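Local coordinates for protein aldo-keto reductase AKR2E4 (Bombyx mori, PDB 3WCZ) that reduces 3-dehydroecdysone and some other carbonyl compounds with NADPH, never NADH, and may help to regulate molting in the silkworm, at residues 33-36 with 37-40; 138-141 with 142-146; 245-248 with 249-253. One frame throughout, in Å; residues are numbered along the deposited sequence. Where two conformers were deposited one is given.

Contact 1: 33-36 with 37-40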
loop_
_atom_site.group_PDB
_atom_site.type_symbol
_atom_site.label_atom_id
_atom_site.label_comp_id
_atom_site.label_asym_id
_atom_site.label_seq_id
_atom_site.Cartn_x
_atom_site.Cartn_y
_atom_site.Cartn_z
ATOM N N SER A 33 -8.628 15.602 11.890
ATOM C CA SER A 33 -9.936 15.407 11.270
ATOM C C SER A 33 -9.735 14.869 9.866
ATOM O O SER A 33 -8.686 15.089 9.254
ATOM C CB SER A 33 -10.748 16.702 11.204
ATOM O OG SER A 33 -10.527 17.387 9.981
ATOM N N ILE A 34 -10.756 14.207 9.345
ATOM C CA ILE A 34 -10.604 13.466 8.104
ATOM C C ILE A 34 -10.311 14.387 6.907
ATOM O O ILE A 34 -9.725 13.938 5.906
ATOM C CB ILE A 34 -11.822 12.564 7.854
ATOM C CG1 ILE A 34 -11.450 11.378 6.958
ATOM C CG2 ILE A 34 -12.976 13.369 7.297
ATOM C CD1 ILE A 34 -12.489 10.256 7.030
ATOM N N ASP A 35 -10.677 15.666 6.978
ATOM C CA ASP A 35 -10.384 16.587 5.884
ATOM C C ASP A 35 -8.889 16.689 5.636
ATOM O O ASP A 35 -8.462 17.072 4.536
ATOM C CB ASP A 35 -10.972 17.974 6.180
ATOM C CG ASP A 35 -10.878 18.919 4.991
ATOM O OD1 ASP A 35 -11.415 18.573 3.913
ATOM O OD2 ASP A 35 -10.267 19.997 5.133
ATOM N N GLU A 36 -8.073 16.365 6.638
ATOM C CA GLU A 36 -6.627 16.401 6.412
ATOM C C GLU A 36 -6.186 15.424 5.321
ATOM O O GLU A 36 -5.123 15.603 4.743
ATOM C CB GLU A 36 -5.857 16.095 7.695
ATOM C CG GLU A 36 -5.974 14.628 8.142
ATOM C CD GLU A 36 -5.034 14.278 9.287
ATOM O OE1 GLU A 36 -4.259 15.171 9.722
ATOM O OE2 GLU A 36 -5.082 13.110 9.752
ATOM N N VAL A 37 -6.983 14.413 5.032
ATOM C CA VAL A 37 -6.656 13.484 3.961
ATOM C C VAL A 37 -6.818 14.171 2.613
ATOM O O VAL A 37 -6.000 13.978 1.725
ATOM C CB VAL A 37 -7.544 12.220 4.055
ATOM C CG1 VAL A 37 -7.348 11.334 2.838
ATOM C CG2 VAL A 37 -7.245 11.443 5.347
ATOM N N ARG A 38 -7.870 14.961 2.423
ATOM C CA ARG A 38 -8.041 15.730 1.205
ATOM C C ARG A 38 -6.841 16.640 1.011
ATOM O O ARG A 38 -6.218 16.672 -0.060
ATOM C CB ARG A 38 -9.332 16.565 1.257
ATOM C CG ARG A 38 -9.463 17.556 0.119
ATOM C CD ARG A 38 -10.518 18.661 0.400
ATOM N NE ARG A 38 -10.127 19.419 1.587
ATOM C CZ ARG A 38 -9.124 20.278 1.608
ATOM N NH1 ARG A 38 -8.465 20.586 0.505
ATOM N NH2 ARG A 38 -8.782 20.845 2.750
ATOM N N GLN A 39 -6.461 17.353 2.069
ATOM C CA GLN A 39 -5.326 18.260 1.980
ATOM C C GLN A 39 -4.025 17.511 1.698
ATOM O O GLN A 39 -3.197 17.981 0.914
ATOM C CB GLN A 39 -5.219 19.060 3.285
ATOM C CG GLN A 39 -4.160 20.165 3.248
ATOM C CD GLN A 39 -4.477 21.212 2.194
ATOM O OE1 GLN A 39 -5.542 21.833 2.235
ATOM N NE2 GLN A 39 -3.592 21.380 1.217
ATOM N N ALA A 40 -3.842 16.353 2.334
ATOM C CA ALA A 40 -2.625 15.562 2.129
ATOM C C ALA A 40 -2.512 15.087 0.682
ATOM O O ALA A 40 -1.439 15.114 0.097
ATOM C CB ALA A 40 -2.623 14.376 3.048
#
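Charge pairing between Asp-35 and Arg-38, three residues apart, carries the side-chain part of this contact. The arginine makes a two-pronged bridge to the carboxylate: NE of Arg-38 gives a hydrogen bond to OD1 of Asp-35 at 2.8 Å, and NH2 of Arg-38 gives one to OD2 of Asp-35 at 2.9 Å. Both bonds are nearly straight, and both oxygens are met on their syn side but from somewhat off the carboxylate plane, the carboxylate and guanidinium planes standing 34° apart. Asp-35 has CG anti to its amide nitrogen (chi1 -172°), and the Arg-38 chain bends at chi3 (61°), which lets the two side chains run in parallel. NH2 of Arg-38 also reaches OE1 of Gln-39 in a weak bond, and its NH1 forms a salt bridge with Glu-70, tying the first turn to helix 61-73.

Backbone bonds make up the second group. The amide of Val-37 donates to O of Ile-34 at 2.9 Å, a three-residue step leading into the helix. Four-residue steps follow: N of Gln-39 to O of Asp-35 at 3.2 Å, and N of Ala-40 to O of Glu-36 at 2.8 Å.

Apolar contact across the segments is slight; the buried Val-37 packs on Gln-63 and Val-64 of helix 61-73. Glu-36 turns its extended chain away from Arg-38 to a salt bridge with Arg-25 and a weak hydrogen bond to Thr-261, both NADP-binding residues. The arrangement is the first turn of the helix in the beta-alpha-beta unit of strand 21-22, helix 35-46 and strand 51-53, at the cofactor end of an aldo-keto reductase TIM barrel.

Contact 2: 138-141 with 142-146; sequences ETWQ and GMQDA
Residues 138-141 and 142-146 are consecutive turns of helix 136-148, joined by four backbone hydrogen bonds in unbroken i to i+4 steps. N of Gly-142 reaches O of Glu-138 at 3.3 Å, the longest of the set, while N of Gln-144 meets O of Trp-140 at 2.8 Å. The Met-143 amide donates to Thr-139 O and the Asp-145 amide to Gln-141 O, and all four bonds are fairly straight.

The side-chain contact is centred on the indole of Trp-140. Its CG lies anti to the amide nitrogen (chi1 -171°), which brings the indole over to Met-143 and Gln-144 of the following turn. Met-143 crosses it at about a right angle, placing CB 3.7 Å above one face toward the rim, and CG of Met-143 lies 3.8 Å from CE3 of Trp-140. The Gln-144 side chain runs at about a right angle to that of Trp-140, its amide plane 53° from the indole plane, and its CG makes an off-centre CH-pi contact 4.3 Å from the centroid of the Trp-140 five-membered ring. OE1 of Gln-144 lies 3.3 Å from NE1 of Trp-140, but the firm partner of that N-H is the carbonyl of Ile-174, while OE1 receives weak hydrogen bonds from the amides of Tyr-173 and Ile-174. The indole is thus anchored to the loop by its nitrogen while its carbon surface meets Met-143 and Gln-144.

With an alanine in place of Gln-144 the CH-pi contact and the weak acceptor for the amides of Tyr-173 and Ile-174 would probably be lost. Trp-140 and Met-143 continue inward onto Ile-119 of strand 114-119 and Ile-155 of strand 152-158. This is the arrangement of an outer helix of a TIM barrel, its apolar side seated on the parallel strands.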
loop_
_atom_site.group_PDB
_atom_site.type_symbol
_atom_site.label_atom_id
_atom_site.label_comp_id
_atom_site.label_asym_id
_atom_site.label_seq_id
_atom_site.Cartn_x
_atom_site.Cartn_y
_atom_site.Cartn_z
ATOM N N GLU A 138 -12.832 -17.220 -6.061
ATOM C CA GLU A 138 -14.077 -16.675 -6.564
ATOM C C GLU A 138 -14.034 -15.147 -6.629
ATOM O O GLU A 138 -14.451 -14.523 -7.604
ATOM C CB GLU A 138 -15.252 -17.134 -5.716
ATOM C CG GLU A 138 -16.498 -16.457 -6.161
ATOM C CD GLU A 138 -17.749 -16.939 -5.474
ATOM O OE1 GLU A 138 -17.828 -18.167 -5.225
ATOM O OE2 GLU A 138 -18.654 -16.107 -5.218
ATOM N N THR A 139 -13.511 -14.541 -5.569
ATOM C CA THR A 139 -13.398 -13.099 -5.518
ATOM C C THR A 139 -12.534 -12.637 -6.698
ATOM O O THR A 139 -12.806 -11.625 -7.348
ATOM C CB THR A 139 -12.750 -12.697 -4.185
ATOM O OG1 THR A 139 -13.408 -13.384 -3.113
ATOM C CG2 THR A 139 -12.806 -11.198 -3.954
ATOM N N TRP A 140 -11.470 -13.397 -6.963
ATOM C CA TRP A 140 -10.537 -13.051 -8.032
ATOM C C TRP A 140 -11.236 -13.101 -9.384
ATOM O O TRP A 140 -10.905 -12.301 -10.279
ATOM C CB TRP A 140 -9.308 -13.965 -7.992
ATOM C CG TRP A 140 -8.218 -13.525 -8.914
ATOM C CD1 TRP A 140 -7.801 -14.158 -10.043
ATOM C CD2 TRP A 140 -7.439 -12.339 -8.808
ATOM N NE1 TRP A 140 -6.801 -13.436 -10.645
ATOM C CE2 TRP A 140 -6.544 -12.323 -9.887
ATOM C CE3 TRP A 140 -7.412 -11.275 -7.893
ATOM C CZ2 TRP A 140 -5.631 -11.289 -10.086
ATOM C CZ3 TRP A 140 -6.520 -10.259 -8.100
ATOM C CH2 TRP A 140 -5.646 -10.269 -9.175
ATOM N N GLN A 141 -12.197 -13.996 -9.569
ATOM C CA GLN A 141 -12.929 -13.955 -10.800
ATOM C C GLN A 141 -13.727 -12.659 -10.958
ATOM O O GLN A 141 -13.785 -12.095 -12.049
ATOM C CB GLN A 141 -13.827 -15.141 -10.901
ATOM C CG GLN A 141 -14.470 -15.107 -12.185
ATOM C CD GLN A 141 -15.256 -16.301 -12.399
ATOM O OE1 GLN A 141 -15.119 -17.296 -11.678
ATOM N NE2 GLN A 141 -16.100 -16.241 -13.407
ATOM N N GLY A 142 -14.273 -12.131 -9.863
ATOM C CA GLY A 142 -14.913 -10.831 -9.899
ATOM C C GLY A 142 -13.899 -9.739 -10.247
ATOM O O GLY A 142 -14.239 -8.783 -10.927
ATOM N N MET A 143 -12.674 -9.858 -9.724
ATOM C CA MET A 143 -11.603 -8.921 -10.048
ATOM C C MET A 143 -11.281 -8.973 -11.542
ATOM O O MET A 143 -11.106 -7.920 -12.169
ATOM C CB MET A 143 -10.337 -9.193 -9.227
ATOM C CG MET A 143 -10.545 -9.082 -7.715
ATOM S SD MET A 143 -10.938 -7.426 -7.073
ATOM C CE MET A 143 -9.297 -6.697 -7.139
ATOM N N GLN A 144 -11.192 -10.186 -12.102
ATOM C CA GLN A 144 -10.938 -10.368 -13.532
ATOM C C GLN A 144 -12.043 -9.716 -14.338
ATOM O O GLN A 144 -11.777 -9.069 -15.339
ATOM C CB GLN A 144 -10.769 -11.864 -13.862
ATOM C CG GLN A 144 -9.474 -12.433 -13.311
ATOM C CD GLN A 144 -9.313 -13.921 -13.428
ATOM O OE1 GLN A 144 -8.161 -14.414 -13.514
ATOM N NE2 GLN A 144 -10.417 -14.654 -13.498
ATOM N N ASP A 145 -13.279 -9.839 -13.874
ATOM C CA ASP A 145 -14.410 -9.183 -14.534
ATOM C C ASP A 145 -14.286 -7.646 -14.510
ATOM O O ASP A 145 -14.529 -6.983 -15.518
ATOM C CB ASP A 145 -15.735 -9.576 -13.869
ATOM C CG ASP A 145 -16.096 -11.054 -14.025
ATOM O OD1 ASP A 145 -15.545 -11.744 -14.894
ATOM O OD2 ASP A 145 -16.953 -11.492 -13.219
ATOM N N ALA A 146 -13.922 -7.081 -13.359
ATOM C CA ALA A 146 -13.757 -5.630 -13.262
ATOM C C ALA A 146 -12.693 -5.132 -14.230
ATOM O O ALA A 146 -12.862 -4.064 -14.815
ATOM C CB ALA A 146 -13.396 -5.225 -11.869
#

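Contact 3: 245-248 with 249-253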
loop_
_atom_site.group_PDB
_atom_site.type_symbol
_atom_site.label_atom_id
_atom_site.label_comp_id
_atom_site.label_asym_id
_atom_site.label_seq_id
_atom_site.Cartn_x
_atom_site.Cartn_y
_atom_site.Cartn_z
ATOM N N LEU A 245 14.553 4.824 5.797
ATOM C CA LEU A 245 13.623 3.701 5.889
ATOM C C LEU A 245 12.872 3.451 4.596
ATOM O O LEU A 245 12.682 2.295 4.208
ATOM C CB LEU A 245 12.626 3.955 7.009
ATOM C CG LEU A 245 13.231 3.979 8.426
ATOM C CD1 LEU A 245 12.224 4.434 9.450
ATOM C CD2 LEU A 245 13.777 2.606 8.832
ATOM N N LEU A 246 12.475 4.529 3.929
ATOM C CA LEU A 246 11.769 4.383 2.661
ATOM C C LEU A 246 12.733 3.938 1.546
ATOM O O LEU A 246 12.374 3.088 0.704
ATOM C CB LEU A 246 11.069 5.684 2.306
ATOM C CG LEU A 246 10.002 6.121 3.292
ATOM C CD1 LEU A 246 9.473 7.484 2.936
ATOM C CD2 LEU A 246 8.841 5.129 3.350
ATOM N N ARG A 247 13.953 4.469 1.519
ATOM C CA ARG A 247 14.915 4.079 0.494
ATOM C C ARG A 247 15.288 2.604 0.662
ATOM O O ARG A 247 15.490 1.894 -0.335
ATOM C CB ARG A 247 16.163 4.962 0.552
ATOM C CG ARG A 247 17.217 4.612 -0.532
ATOM C CD ARG A 247 16.788 4.953 -1.948
ATOM N NE ARG A 247 17.335 3.975 -2.881
ATOM C CZ ARG A 247 17.210 4.045 -4.205
ATOM N NH1 ARG A 247 16.631 5.076 -4.780
ATOM N NH2 ARG A 247 17.708 3.073 -4.967
ATOM N N TYR A 248 15.374 2.125 1.894
ATOM C CA TYR A 248 15.619 0.699 2.159
ATOM C C TYR A 248 14.600 -0.147 1.390
ATOM O O TYR A 248 14.944 -1.140 0.728
ATOM C CB TYR A 248 15.551 0.456 3.677
ATOM C CG TYR A 248 15.226 -0.957 4.111
ATOM C CD1 TYR A 248 16.159 -1.975 4.031
ATOM C CD2 TYR A 248 13.965 -1.264 4.605
ATOM C CE1 TYR A 248 15.840 -3.271 4.398
ATOM C CE2 TYR A 248 13.651 -2.543 4.983
ATOM C CZ TYR A 248 14.575 -3.539 4.867
ATOM O OH TYR A 248 14.262 -4.823 5.254
ATOM N N LEU A 249 13.326 0.245 1.463
ATOM C CA LEU A 249 12.304 -0.509 0.770
ATOM C C LEU A 249 12.463 -0.422 -0.753
ATOM O O LEU A 249 12.347 -1.447 -1.464
ATOM C CB LEU A 249 10.916 -0.033 1.224
ATOM C CG LEU A 249 10.658 -0.245 2.725
ATOM C CD1 LEU A 249 9.438 0.512 3.179
ATOM C CD2 LEU A 249 10.560 -1.712 3.065
ATOM N N ILE A 250 12.740 0.777 -1.256
ATOM C CA ILE A 250 13.019 0.974 -2.678
ATOM C C ILE A 250 14.166 0.047 -3.130
ATOM O O ILE A 250 14.114 -0.556 -4.211
ATOM C CB ILE A 250 13.360 2.459 -2.985
ATOM C CG1 ILE A 250 12.180 3.410 -2.721
ATOM C CG2 ILE A 250 13.880 2.609 -4.412
ATOM C CD1 ILE A 250 11.083 3.280 -3.724
ATOM N N ASP A 251 15.257 -0.016 -2.366
ATOM C CA ASP A 251 16.392 -0.850 -2.740
ATOM C C ASP A 251 16.129 -2.343 -2.675
ATOM O O ASP A 251 16.861 -3.141 -3.281
ATOM C CB ASP A 251 17.618 -0.481 -1.886
ATOM C CG ASP A 251 18.352 0.734 -2.417
ATOM O OD1 ASP A 251 18.595 0.779 -3.631
ATOM O OD2 ASP A 251 18.611 1.672 -1.624
ATOM N N ARG A 252 15.054 -2.727 -1.990
ATOM C CA ARG A 252 14.558 -4.095 -2.033
ATOM C C ARG A 252 13.571 -4.310 -3.185
ATOM O O ARG A 252 12.987 -5.390 -3.292
ATOM C CB ARG A 252 13.960 -4.503 -0.694
ATOM C CG ARG A 252 15.035 -4.714 0.372
ATOM C CD ARG A 252 14.437 -5.213 1.660
ATOM N NE ARG A 252 13.726 -6.463 1.451
ATOM C CZ ARG A 252 12.796 -6.936 2.254
ATOM N NH1 ARG A 252 12.475 -6.298 3.350
ATOM N NH2 ARG A 252 12.152 -8.043 1.938
ATOM N N GLY A 253 13.379 -3.299 -4.030
ATOM C CA GLY A 253 12.508 -3.387 -5.192
ATOM C C GLY A 253 11.040 -3.208 -4.885
ATOM O O GLY A 253 10.197 -3.652 -5.668
#
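Tyr-248 and Leu-249 form the tightly packed side of this last stretch of helix 241-251, with CE2 of the ring 3.7 Å from CD2 of the leucine. Arg-252 runs beside the tyrosine in the same direction: its CD lies 3.6 Å from CZ of Tyr-248, and its NH1 donates to OH of Tyr-248 at 3.0 Å in a bent bond, the hydroxyl 28° out of the guanidinium plane. Both groups have further partners, for OH of Tyr-248 is also hydrogen-bonded to Asn-286 and NH1 of Arg-252 to the carbonyl of Thr-188. Val-282 of helix 279-286 touches both side chains.

The helix ends here in a Schellman motif, where Gly-253 takes a positive phi (81°) that favours glycine, and its amide bonds to O of Ile-250 at 2.8 Å.

The more open side holds partly exposed residues and is bound by charge. Arg-247, bent at chi2 (69°) and again at chi3, turns its guanidinium back toward Asp-251 and bridges it twice: NE of Arg-247 to OD2 of Asp-251 at 2.9 Å, and NH2 of Arg-247 to OD1 of Asp-251 at 2.8 Å. Both oxygens lie near the guanidinium plane, yet are approached from above the carboxylate plane; OD2 also accepts from the Leu-277 amide. CG2 of Ile-250 covers one guanidinium face over its centre, 3.6 Å from CZ of Arg-247, whose NH1 bonds to the carbonyl of Leu-272.

All three contacts are local, each lying on one helix of the same TIM barrel or running over its end, and none touches another. Contacts 1 and 2 have centres 31 Å apart, as do contacts 2 and 3, which lie on opposite sides of the chain's centre; contacts 1 and 3 are closer, at 27 Å between centres and about 14 Å between nearest atoms. Two approach the bound NADP: the side chains of Glu-36 in contact 1 and Leu-246 in contact 3 each lie about 6 Å from it. Leu-246 is also about 4 Å from the side chain of Asn-269, a cofactor-binding residue. Contact 2 is more remote, the Met-143 side chain standing about 12 Å from the cofactor.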